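Local coordinates for reticulocyte binding protein (Streptococcus agalactiae COH1, PDB 3FAW) that probably hydrolyses the alpha-1,6-glucosidic bonds of pullulan and related alpha-glucans, as a cell-wall-attached pullulanase, at residues V146-S152 with G183-L189; S152-V158 with Y205-G210; V214-P219 with L400-I404. All coordinates share one frame. Where two conformers were deposited one is given. Residues are numbered along the deposited sequence.

Overall arrangement
Interactions 1 and 2 lie within one antiparallel beta module, assigned to carbohydrate-binding module 48, and interaction 3 joins that module to the catalytic TIM-barrel domain. The centres of interactions 1 and 2 are about 12 Å apart; they share Ser152, and Trp185 of the first packs on the second, with CD2 3.5 Å from Val158 CG2. Interaction 3 lies about 10 Å from interaction 2 and about 14 Å from interaction 1, centre to centre. Tyr205 O and Ile216 N, 2.7 Å apart, connect adjacent strands of interactions 2 and 3, while Ser152 OG lies 2.8 Å from Ile404 O across the domain boundary. A calcium site formed by Lys165, Tyr202 and Lys363 also joins the two family regions.

Interaction 1 (V146-S152 with G183-L189)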
loop_
_atom_site.group_PDB
_atom_site.type_symbol
_atom_site.label_atom_id
_atom_site.label_comp_id
_atom_site.label_asym_id
_atom_site.label_seq_id
_atom_site.Cartn_x
_atom_site.Cartn_y
_atom_site.Cartn_z
ATOM N N VAL A 146 -32.659 -9.297 -6.108
ATOM C CA VAL A 146 -31.333 -8.751 -6.395
ATOM C C VAL A 146 -31.313 -8.118 -7.790
ATOM O O VAL A 146 -31.703 -8.762 -8.759
ATOM C CB VAL A 146 -30.237 -9.844 -6.316
ATOM C CG1 VAL A 146 -28.876 -9.277 -6.701
ATOM C CG2 VAL A 146 -30.182 -10.440 -4.926
ATOM N N GLU A 147 -30.874 -6.857 -7.873
ATOM C CA GLU A 147 -30.571 -6.198 -9.152
ATOM C C GLU A 147 -29.074 -6.311 -9.447
ATOM O O GLU A 147 -28.255 -5.760 -8.712
ATOM C CB GLU A 147 -30.950 -4.717 -9.113
ATOM C CG GLU A 147 -32.422 -4.440 -8.886
ATOM C CD GLU A 147 -32.742 -2.947 -8.810
ATOM O OE1 GLU A 147 -31.842 -2.118 -9.066
ATOM O OE2 GLU A 147 -33.903 -2.608 -8.497
ATOM N N ALA A 148 -28.731 -7.009 -10.528
ATOM C CA ALA A 148 -27.338 -7.314 -10.864
ATOM C C ALA A 148 -26.911 -6.661 -12.181
ATOM O O ALA A 148 -27.701 -6.553 -13.116
ATOM C CB ALA A 148 -27.141 -8.819 -10.941
ATOM N N SER A 149 -25.649 -6.242 -12.236
ATOM C CA SER A 149 -25.065 -5.618 -13.426
ATOM C C SER A 149 -23.606 -6.037 -13.577
ATOM O O SER A 149 -22.853 -6.017 -12.602
ATOM C CB SER A 149 -25.154 -4.093 -13.334
ATOM O OG SER A 149 -26.441 -3.629 -13.710
ATOM N N LEU A 150 -23.224 -6.418 -14.797
ATOM C CA LEU A 150 -21.840 -6.781 -15.134
ATOM C C LEU A 150 -21.455 -6.167 -16.485
ATOM O O LEU A 150 -22.150 -6.372 -17.482
ATOM C CB LEU A 150 -21.679 -8.302 -15.215
ATOM C CG LEU A 150 -20.259 -8.799 -15.529
ATOM C CD1 LEU A 150 -19.372 -8.703 -14.287
ATOM C CD2 LEU A 150 -20.272 -10.217 -16.078
ATOM N N TRP A 151 -20.347 -5.429 -16.513
ATOM C CA TRP A 151 -19.851 -4.813 -17.747
ATOM C C TRP A 151 -18.982 -5.811 -18.520
ATOM O O TRP A 151 -17.998 -6.323 -17.985
ATOM C CB TRP A 151 -19.057 -3.540 -17.419
ATOM C CG TRP A 151 -18.561 -2.785 -18.615
ATOM C CD1 TRP A 151 -19.243 -1.849 -19.338
ATOM C CD2 TRP A 151 -17.266 -2.892 -19.218
ATOM N NE1 TRP A 151 -18.453 -1.372 -20.357
ATOM C CE2 TRP A 151 -17.236 -1.997 -20.308
ATOM C CE3 TRP A 151 -16.130 -3.665 -18.947
ATOM C CZ2 TRP A 151 -16.110 -1.849 -21.128
ATOM C CZ3 TRP A 151 -15.011 -3.518 -19.758
ATOM C CH2 TRP A 151 -15.009 -2.616 -20.838
ATOM N N SER A 152 -19.351 -6.090 -19.769
ATOM C CA SER A 152 -18.613 -7.055 -20.603
ATOM C C SER A 152 -19.045 -6.962 -22.076
ATOM O O SER A 152 -19.762 -7.827 -22.574
ATOM C CB SER A 152 -18.815 -8.484 -20.075
ATOM O OG SER A 152 -17.991 -9.410 -20.761
ATOM N N GLY A 183 -22.843 -2.270 -23.351
ATOM C CA GLY A 183 -22.238 -3.568 -23.050
ATOM C C GLY A 183 -22.389 -4.023 -21.608
ATOM O O GLY A 183 -21.571 -4.810 -21.117
ATOM N N VAL A 184 -23.434 -3.539 -20.933
ATOM C CA VAL A 184 -23.693 -3.888 -19.533
ATOM C C VAL A 184 -24.789 -4.955 -19.440
ATOM O O VAL A 184 -25.939 -4.712 -19.804
ATOM C CB VAL A 184 -24.104 -2.650 -18.696
ATOM C CG1 VAL A 184 -24.416 -3.050 -17.254
ATOM C CG2 VAL A 184 -23.013 -1.594 -18.732
ATOM N N TRP A 185 -24.416 -6.132 -18.949
ATOM C CA TRP A 185 -25.344 -7.250 -18.810
ATOM C C TRP A 185 -26.098 -7.144 -17.493
ATOM O O TRP A 185 -25.492 -6.925 -16.450
ATOM C CB TRP A 185 -24.586 -8.570 -18.880
ATOM C CG TRP A 185 -23.928 -8.773 -20.196
ATOM C CD1 TRP A 185 -22.717 -8.278 -20.595
ATOM C CD2 TRP A 185 -24.447 -9.511 -21.305
ATOM N NE1 TRP A 185 -22.450 -8.670 -21.882
ATOM C CE2 TRP A 185 -23.494 -9.427 -22.343
ATOM C CE3 TRP A 185 -25.625 -10.234 -21.525
ATOM C CZ2 TRP A 185 -23.679 -10.047 -23.578
ATOM C CZ3 TRP A 185 -25.809 -10.847 -22.756
ATOM C CH2 TRP A 185 -24.841 -10.750 -23.766
ATOM N N GLN A 186 -27.419 -7.295 -17.550
ATOM C CA GLN A 186 -28.277 -7.056 -16.388
ATOM C C GLN A 186 -29.390 -8.092 -16.214
ATOM O O GLN A 186 -29.878 -8.676 -17.185
ATOM C CB GLN A 186 -28.914 -5.669 -16.493
ATOM C CG GLN A 186 -27.916 -4.540 -16.674
ATOM C CD GLN A 186 -28.580 -3.188 -16.744
ATOM O OE1 GLN A 186 -29.397 -2.933 -17.626
ATOM N NE2 GLN A 186 -28.228 -2.309 -15.816
ATOM N N THR A 187 -29.780 -8.307 -14.960
ATOM C CA THR A 187 -30.990 -9.056 -14.630
ATOM C C THR A 187 -31.524 -8.665 -13.251
ATOM O O THR A 187 -30.884 -7.913 -12.514
ATOM C CB THR A 187 -30.767 -10.583 -14.675
ATOM O OG1 THR A 187 -32.031 -11.250 -14.584
ATOM C CG2 THR A 187 -29.859 -11.051 -13.533
ATOM N N ILE A 188 -32.710 -9.174 -12.932
ATOM C CA ILE A 188 -33.292 -9.052 -11.599
ATOM C C ILE A 188 -33.657 -10.439 -11.080
ATOM O O ILE A 188 -34.488 -11.134 -11.676
ATOM C CB ILE A 188 -34.553 -8.169 -11.604
ATOM C CG1 ILE A 188 -34.198 -6.731 -11.993
ATOM C CG2 ILE A 188 -35.221 -8.187 -10.228
ATOM C CD1 ILE A 188 -35.400 -5.816 -12.081
ATOM N N LEU A 189 -33.031 -10.840 -9.975
ATOM C CA LEU A 189 -33.335 -12.120 -9.338
ATOM C C LEU A 189 -34.580 -11.954 -8.468
ATOM O O LEU A 189 -34.751 -10.930 -7.812
ATOM C CB LEU A 189 -32.144 -12.615 -8.503
ATOM C CG LEU A 189 -30.768 -12.598 -9.187
ATOM C CD1 LEU A 189 -29.696 -13.194 -8.282
ATOM C CD2 LEU A 189 -30.803 -13.335 -10.522
#
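Gly183, with a phi of 75°, leads into strand 184-189; its O accepts a hydrogen bond from Ser152 N (2.9 Å). Val184 faces Trp151 in a non-hydrogen-bonded pair, its CG2 3.8 Å from Trp151 CD1 at the indole edge. Trp185 N donates to Leu150 O (2.7 Å) and Leu150 N to Trp185 O (2.9 Å); the m rotamer of Trp185 also lets NE1 reach Ser152 O (2.9 Å). On the other face, Gln186 NE2 donates to Ser149 OG (3.1 Å). Thr187 N bonds Ala148 O (3.3 Å) and Ala148 N bonds Thr187 O (3.1 Å). Ile188 pairs with Glu147, and Leu189 N closes on Val146 O (2.7 Å). The strand axes approach to 4.5 Å at 164°, a regular antiparallel pairing. The face of Val146, Ala148, Leu150, Trp185 and Leu189 is buried as in a beta sandwich, meeting Met160, Val158 and Tyr205 from strands 157-164 and 202-209, while strands 136-139 and 170-179 flank the pair.

Interaction 2 (S152-V158 with Y205-G210); sequences SPSADSV and YEIKRG
The apolar centre is the antiparallel non-hydrogen-bonded pair Val158 (chi1 t) and Ile207 (m, t), CA-CA 4.7 Å: Val158 CG2 lies 4.2 Å from Ile207 CG1, Val158 CG1 3.9 Å from Tyr205 CD1, and Ala155 CB 3.6 Å from Ile207 CG2. Next to it, Ser157 and Lys208 form a hydrogen-bonded pair (Lys208 N to Ser157 O 3.0 Å). Asp156 (phi/psi -77/-38) and Ser157 (-156/152) both face Lys208, a classic beta bulge: Lys208 O accepts from Asp156 N (2.8 Å) and weakly from Ser157 N (3.4 Å). A type I turn, Ser152 to Ala155, precedes it. At the open edge, Asp156 (chi1 m, -66°) accepts at OD2 from Gly210 N (2.7 Å). Water 1 donates to Ser152 OG (2.7 Å) and Ser154 OG (2.6 Å) and accepts from Arg209 NH1 (3.1 Å); Ser152 OG also bonds Ile404 O, Ser154 OG Glu405 OE1, and NH2 of Arg209 (m, t, m; -73°, -179°, -65°) Asp403 O. Hydrophobic packing inside the sandwich gives way to polar, partly water-mediated bonding at the catalytic-domain boundary.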
loop_
_atom_site.group_PDB
_atom_site.type_symbol
_atom_site.label_atom_id
_atom_site.label_comp_id
_atom_site.label_asym_id
_atom_site.label_seq_id
_atom_site.Cartn_x
_atom_site.Cartn_y
_atom_site.Cartn_z
ATOM N N SER A 152 -19.351 -6.090 -19.769
ATOM C CA SER A 152 -18.613 -7.055 -20.603
ATOM C C SER A 152 -19.045 -6.962 -22.076
ATOM O O SER A 152 -19.762 -7.827 -22.574
ATOM C CB SER A 152 -18.815 -8.484 -20.075
ATOM O OG SER A 152 -17.991 -9.410 -20.761
ATOM N N PRO A 153 -18.583 -5.918 -22.786
ATOM C CA PRO A 153 -19.165 -5.578 -24.082
ATOM C C PRO A 153 -18.920 -6.583 -25.219
ATOM O O PRO A 153 -19.691 -6.581 -26.175
ATOM C CB PRO A 153 -18.529 -4.218 -24.404
ATOM C CG PRO A 153 -17.254 -4.208 -23.658
ATOM C CD PRO A 153 -17.480 -5.011 -22.419
ATOM N N SER A 154 -17.889 -7.428 -25.117
ATOM C CA SER A 154 -17.554 -8.378 -26.186
ATOM C C SER A 154 -18.190 -9.760 -26.001
ATOM O O SER A 154 -18.001 -10.647 -26.837
ATOM C CB SER A 154 -16.033 -8.527 -26.318
ATOM O OG SER A 154 -15.477 -9.177 -25.186
ATOM N N ALA A 155 -18.946 -9.945 -24.917
ATOM C CA ALA A 155 -19.595 -11.240 -24.624
ATOM C C ALA A 155 -20.758 -11.561 -25.568
ATOM O O ALA A 155 -21.542 -10.679 -25.906
ATOM C CB ALA A 155 -20.093 -11.266 -23.174
ATOM N N ASP A 156 -20.861 -12.826 -25.985
ATOM C CA ASP A 156 -22.036 -13.323 -26.715
ATOM C C ASP A 156 -23.206 -13.554 -25.758
ATOM O O ASP A 156 -24.366 -13.301 -26.100
ATOM C CB ASP A 156 -21.732 -14.651 -27.421
ATOM C CG ASP A 156 -20.718 -14.511 -28.537
ATOM O OD1 ASP A 156 -20.527 -13.390 -29.044
ATOM O OD2 ASP A 156 -20.125 -15.541 -28.918
ATOM N N SER A 157 -22.892 -14.051 -24.566
ATOM C CA SER A 157 -23.898 -14.293 -23.540
ATOM C C SER A 157 -23.258 -14.295 -22.158
ATOM O O SER A 157 -22.077 -14.620 -22.013
ATOM C CB SER A 157 -24.592 -15.632 -23.789
ATOM O OG SER A 157 -23.674 -16.708 -23.656
ATOM N N VAL A 158 -24.044 -13.922 -21.155
ATOM C CA VAL A 158 -23.605 -13.943 -19.766
ATOM C C VAL A 158 -24.697 -14.617 -18.938
ATOM O O VAL A 158 -25.874 -14.265 -19.045
ATOM C CB VAL A 158 -23.302 -12.522 -19.236
ATOM C CG1 VAL A 158 -22.934 -12.557 -17.758
ATOM C CG2 VAL A 158 -22.169 -11.884 -20.043
ATOM N N TYR A 205 -20.326 -15.634 -12.687
ATOM C CA TYR A 205 -20.843 -15.358 -14.029
ATOM C C TYR A 205 -20.123 -16.228 -15.050
ATOM O O TYR A 205 -18.895 -16.269 -15.068
ATOM C CB TYR A 205 -20.643 -13.887 -14.403
ATOM C CG TYR A 205 -21.569 -12.929 -13.695
ATOM C CD1 TYR A 205 -22.944 -12.973 -13.912
ATOM C CD2 TYR A 205 -21.070 -11.966 -12.816
ATOM C CE1 TYR A 205 -23.800 -12.089 -13.267
ATOM C CE2 TYR A 205 -21.920 -11.075 -12.171
ATOM C CZ TYR A 205 -23.282 -11.143 -12.404
ATOM O OH TYR A 205 -24.131 -10.273 -11.761
ATOM N N GLU A 206 -20.887 -16.915 -15.895
ATOM C CA GLU A 206 -20.318 -17.661 -17.014
ATOM C C GLU A 206 -20.451 -16.853 -18.302
ATOM O O GLU A 206 -21.563 -16.583 -18.765
ATOM C CB GLU A 206 -20.984 -19.030 -17.175
ATOM C CG GLU A 206 -20.241 -19.945 -18.146
ATOM C CD GLU A 206 -20.826 -21.345 -18.200
ATOM O OE1 GLU A 206 -22.023 -21.477 -18.528
ATOM O OE2 GLU A 206 -20.085 -22.310 -17.919
ATOM N N ILE A 207 -19.310 -16.471 -18.869
ATOM C CA ILE A 207 -19.267 -15.636 -20.065
ATOM C C ILE A 207 -18.912 -16.494 -21.268
ATOM O O ILE A 207 -17.964 -17.270 -21.219
ATOM C CB ILE A 207 -18.235 -14.494 -19.924
ATOM C CG1 ILE A 207 -18.578 -13.620 -18.711
ATOM C CG2 ILE A 207 -18.198 -13.634 -21.191
ATOM C CD1 ILE A 207 -17.653 -12.434 -18.525
ATOM N N LYS A 208 -19.684 -16.353 -22.341
ATOM C CA LYS A 208 -19.417 -17.058 -23.589
ATOM C C LYS A 208 -18.984 -16.070 -24.665
ATOM O O LYS A 208 -19.662 -15.068 -24.908
ATOM C CB LYS A 208 -20.663 -17.816 -24.047
ATOM C CG LYS A 208 -20.423 -18.798 -25.180
ATOM C CD LYS A 208 -21.686 -19.585 -25.498
ATOM C CE LYS A 208 -21.482 -20.521 -26.684
ATOM N NZ LYS A 208 -22.674 -21.384 -26.927
ATOM N N ARG A 209 -17.838 -16.352 -25.284
ATOM C CA ARG A 209 -17.367 -15.628 -26.466
ATOM C C ARG A 209 -16.977 -16.656 -27.521
ATOM O O ARG A 209 -15.878 -17.208 -27.483
ATOM C CB ARG A 209 -16.163 -14.745 -26.129
ATOM C CG ARG A 209 -16.498 -13.508 -25.319
ATOM C CD ARG A 209 -15.253 -12.678 -25.041
ATOM N NE ARG A 209 -14.307 -13.406 -24.197
ATOM C CZ ARG A 209 -14.269 -13.371 -22.865
ATOM N NH1 ARG A 209 -15.115 -12.621 -22.169
ATOM N NH2 ARG A 209 -13.364 -14.098 -22.226
ATOM N N GLY A 210 -17.887 -16.919 -28.452
ATOM C CA GLY A 210 -17.696 -17.977 -29.437
ATOM C C GLY A 210 -17.772 -19.351 -28.793
ATOM O O GLY A 210 -18.729 -19.657 -28.078
HETATM O O HOH W 1 -16.569 -9.955 -23.004
HETATM O O HOH W 2 -22.946 -17.597 -21.066
#

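Interaction 3 (V214-P219 with L400-I404); sequences VKILDP and LFEDI
This is the interface between a CBM48-type beta sandwich and the TIM-barrel catalytic domain, an association of domains known from isoamylases and pullulanases. Residues 214-216 are extended, ending strand 212-216; the chain then runs through Leu217 (phi/psi -101/123) and Asp218 (-52/114) to Pro219 (-64/-23). Residues 400-402 are helical, with Phe401 at -106/-31, and Ile404 N bonds Phe401 O at 3.0 Å. The nearest CA pairs are Ile216-Ile404 (6.4 Å) and Pro219-Phe401 (7.8 Å).

The direct contacts are made mainly by side chains. Ile216 is p, p (69°, 85°), setting CG2 3.4 Å from Asp403 CB and CD1 3.8 Å from Ile404 CG1. Ile404 is m, t, so that its CD1 lies 3.8 Å from both Pro219 CD and Leu217 O. Phe401 (-81°, -87°) brings CE1 to 3.6 Å from Pro219 CB. Leu217 is t, p (168°, 54°) and Leu400 m, t (-84°, 162°), their CD2 atoms 4.5 Å apart. Val214, chi1 p, has CG2 3.4 Å from OD2 of Asp403, whose m rotamer (-75°) also supports a salt bridge to Lys237.

Polar connections run through water. Water 3 donates to Lys215 O (3.0 Å) and Asp403 OD2 (2.7 Å). Leu400 O accepts from water 4 (2.7 Å), which accepts from Leu217 N (3.0 Å), and from water 5 (2.9 Å), whose other donation goes to Leu217 O at 2.9 Å.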
loop_
_atom_site.group_PDB
_atom_site.type_symbol
_atom_site.label_atom_id
_atom_site.label_comp_id
_atom_site.label_asym_id
_atom_site.label_seq_id
_atom_site.Cartn_x
_atom_site.Cartn_y
_atom_site.Cartn_z
ATOM N N VAL A 214 -16.145 -19.315 -19.762
ATOM C CA VAL A 214 -15.339 -19.184 -18.547
ATOM C C VAL A 214 -16.149 -18.588 -17.390
ATOM O O VAL A 214 -17.024 -17.752 -17.602
ATOM C CB VAL A 214 -14.056 -18.354 -18.815
ATOM C CG1 VAL A 214 -14.384 -16.873 -19.032
ATOM C CG2 VAL A 214 -13.054 -18.545 -17.684
ATOM N N LYS A 215 -15.854 -19.038 -16.172
ATOM C CA LYS A 215 -16.567 -18.586 -14.973
ATOM C C LYS A 215 -15.751 -17.530 -14.236
ATOM O O LYS A 215 -14.607 -17.789 -13.835
ATOM C CB LYS A 215 -16.893 -19.776 -14.063
ATOM C CG LYS A 215 -17.867 -20.767 -14.707
ATOM C CD LYS A 215 -18.063 -22.044 -13.895
ATOM C CE LYS A 215 -18.948 -23.029 -14.660
ATOM N NZ LYS A 215 -19.204 -24.297 -13.920
ATOM N N ILE A 216 -16.340 -16.346 -14.058
ATOM C CA ILE A 216 -15.610 -15.181 -13.531
ATOM C C ILE A 216 -16.162 -14.649 -12.201
ATOM O O ILE A 216 -17.288 -14.958 -11.805
ATOM C CB ILE A 216 -15.516 -14.021 -14.588
ATOM C CG1 ILE A 216 -16.873 -13.360 -14.850
ATOM C CG2 ILE A 216 -14.928 -14.544 -15.902
ATOM C CD1 ILE A 216 -17.241 -12.259 -13.883
ATOM N N LEU A 217 -15.342 -13.846 -11.526
ATOM C CA LEU A 217 -15.694 -13.244 -10.238
ATOM C C LEU A 217 -16.113 -11.801 -10.461
ATOM O O LEU A 217 -15.354 -11.016 -11.023
ATOM C CB LEU A 217 -14.500 -13.299 -9.273
ATOM C CG LEU A 217 -14.590 -12.470 -7.984
ATOM C CD1 LEU A 217 -15.857 -12.809 -7.207
ATOM C CD2 LEU A 217 -13.349 -12.673 -7.103
ATOM N N ASP A 218 -17.325 -11.461 -10.025
ATOM C CA ASP A 218 -17.826 -10.089 -10.087
ATOM C C ASP A 218 -16.804 -9.136 -9.450
ATOM O O ASP A 218 -16.545 -9.221 -8.248
ATOM C CB ASP A 218 -19.174 -10.001 -9.359
ATOM C CG ASP A 218 -19.870 -8.665 -9.545
ATOM O OD1 ASP A 218 -19.298 -7.748 -10.176
ATOM O OD2 ASP A 218 -21.011 -8.528 -9.052
ATOM N N PRO A 219 -16.198 -8.238 -10.256
ATOM C CA PRO A 219 -15.221 -7.314 -9.674
ATOM C C PRO A 219 -15.800 -6.340 -8.640
ATOM O O PRO A 219 -15.059 -5.853 -7.799
ATOM C CB PRO A 219 -14.651 -6.562 -10.891
ATOM C CG PRO A 219 -15.575 -6.808 -11.998
ATOM C CD PRO A 219 -16.353 -8.052 -11.710
ATOM N N LEU A 400 -8.282 -13.018 -13.708
ATOM C CA LEU A 400 -9.319 -12.404 -12.866
ATOM C C LEU A 400 -10.157 -11.367 -13.612
ATOM O O LEU A 400 -11.383 -11.339 -13.481
ATOM C CB LEU A 400 -8.698 -11.756 -11.614
ATOM C CG LEU A 400 -8.441 -12.701 -10.441
ATOM C CD1 LEU A 400 -7.450 -12.106 -9.436
ATOM C CD2 LEU A 400 -9.772 -13.054 -9.759
ATOM N N PHE A 401 -9.476 -10.510 -14.370
ATOM C CA PHE A 401 -10.115 -9.492 -15.201
ATOM C C PHE A 401 -10.071 -9.841 -16.692
ATOM O O PHE A 401 -10.983 -9.481 -17.433
ATOM C CB PHE A 401 -9.457 -8.133 -14.964
ATOM C CG PHE A 401 -9.953 -7.424 -13.733
ATOM C CD1 PHE A 401 -11.074 -6.617 -13.791
ATOM C CD2 PHE A 401 -9.293 -7.561 -12.521
ATOM C CE1 PHE A 401 -11.537 -5.961 -12.660
ATOM C CE2 PHE A 401 -9.753 -6.915 -11.388
ATOM C CZ PHE A 401 -10.873 -6.110 -11.459
ATOM N N GLU A 402 -9.028 -10.544 -17.131
ATOM C CA GLU A 402 -8.873 -10.866 -18.558
ATOM C C GLU A 402 -9.977 -11.797 -19.056
ATOM O O GLU A 402 -10.402 -11.700 -20.208
ATOM C CB GLU A 402 -7.499 -11.476 -18.846
ATOM C CG GLU A 402 -7.082 -11.444 -20.326
ATOM C CD GLU A 402 -6.761 -10.046 -20.845
ATOM O OE1 GLU A 402 -6.692 -9.094 -20.040
ATOM O OE2 GLU A 402 -6.566 -9.895 -22.073
ATOM N N ASP A 403 -10.443 -12.694 -18.189
ATOM C CA ASP A 403 -11.584 -13.551 -18.515
ATOM C C ASP A 403 -12.865 -12.753 -18.749
ATOM O O ASP A 403 -13.711 -13.168 -19.527
ATOM C CB ASP A 403 -11.848 -14.566 -17.396
ATOM C CG ASP A 403 -10.839 -15.704 -17.373
ATOM O OD1 ASP A 403 -10.093 -15.887 -18.357
ATOM O OD2 ASP A 403 -10.808 -16.428 -16.356
ATOM N N ILE A 404 -13.016 -11.623 -18.058
ATOM C CA ILE A 404 -14.260 -10.852 -18.114
ATOM C C ILE A 404 -14.381 -10.129 -19.446
ATOM O O ILE A 404 -15.399 -10.227 -20.128
ATOM C CB ILE A 404 -14.350 -9.821 -16.968
ATOM C CG1 ILE A 404 -14.281 -10.527 -15.605
ATOM C CG2 ILE A 404 -15.639 -9.004 -17.083
ATOM C CD1 ILE A 404 -14.251 -9.583 -14.416
HETATM O O HOH W 3 -12.172 -16.080 -14.042
HETATM O O HOH W 4 -12.605 -13.598 -12.680
HETATM O O HOH W 5 -12.523 -10.233 -11.025
#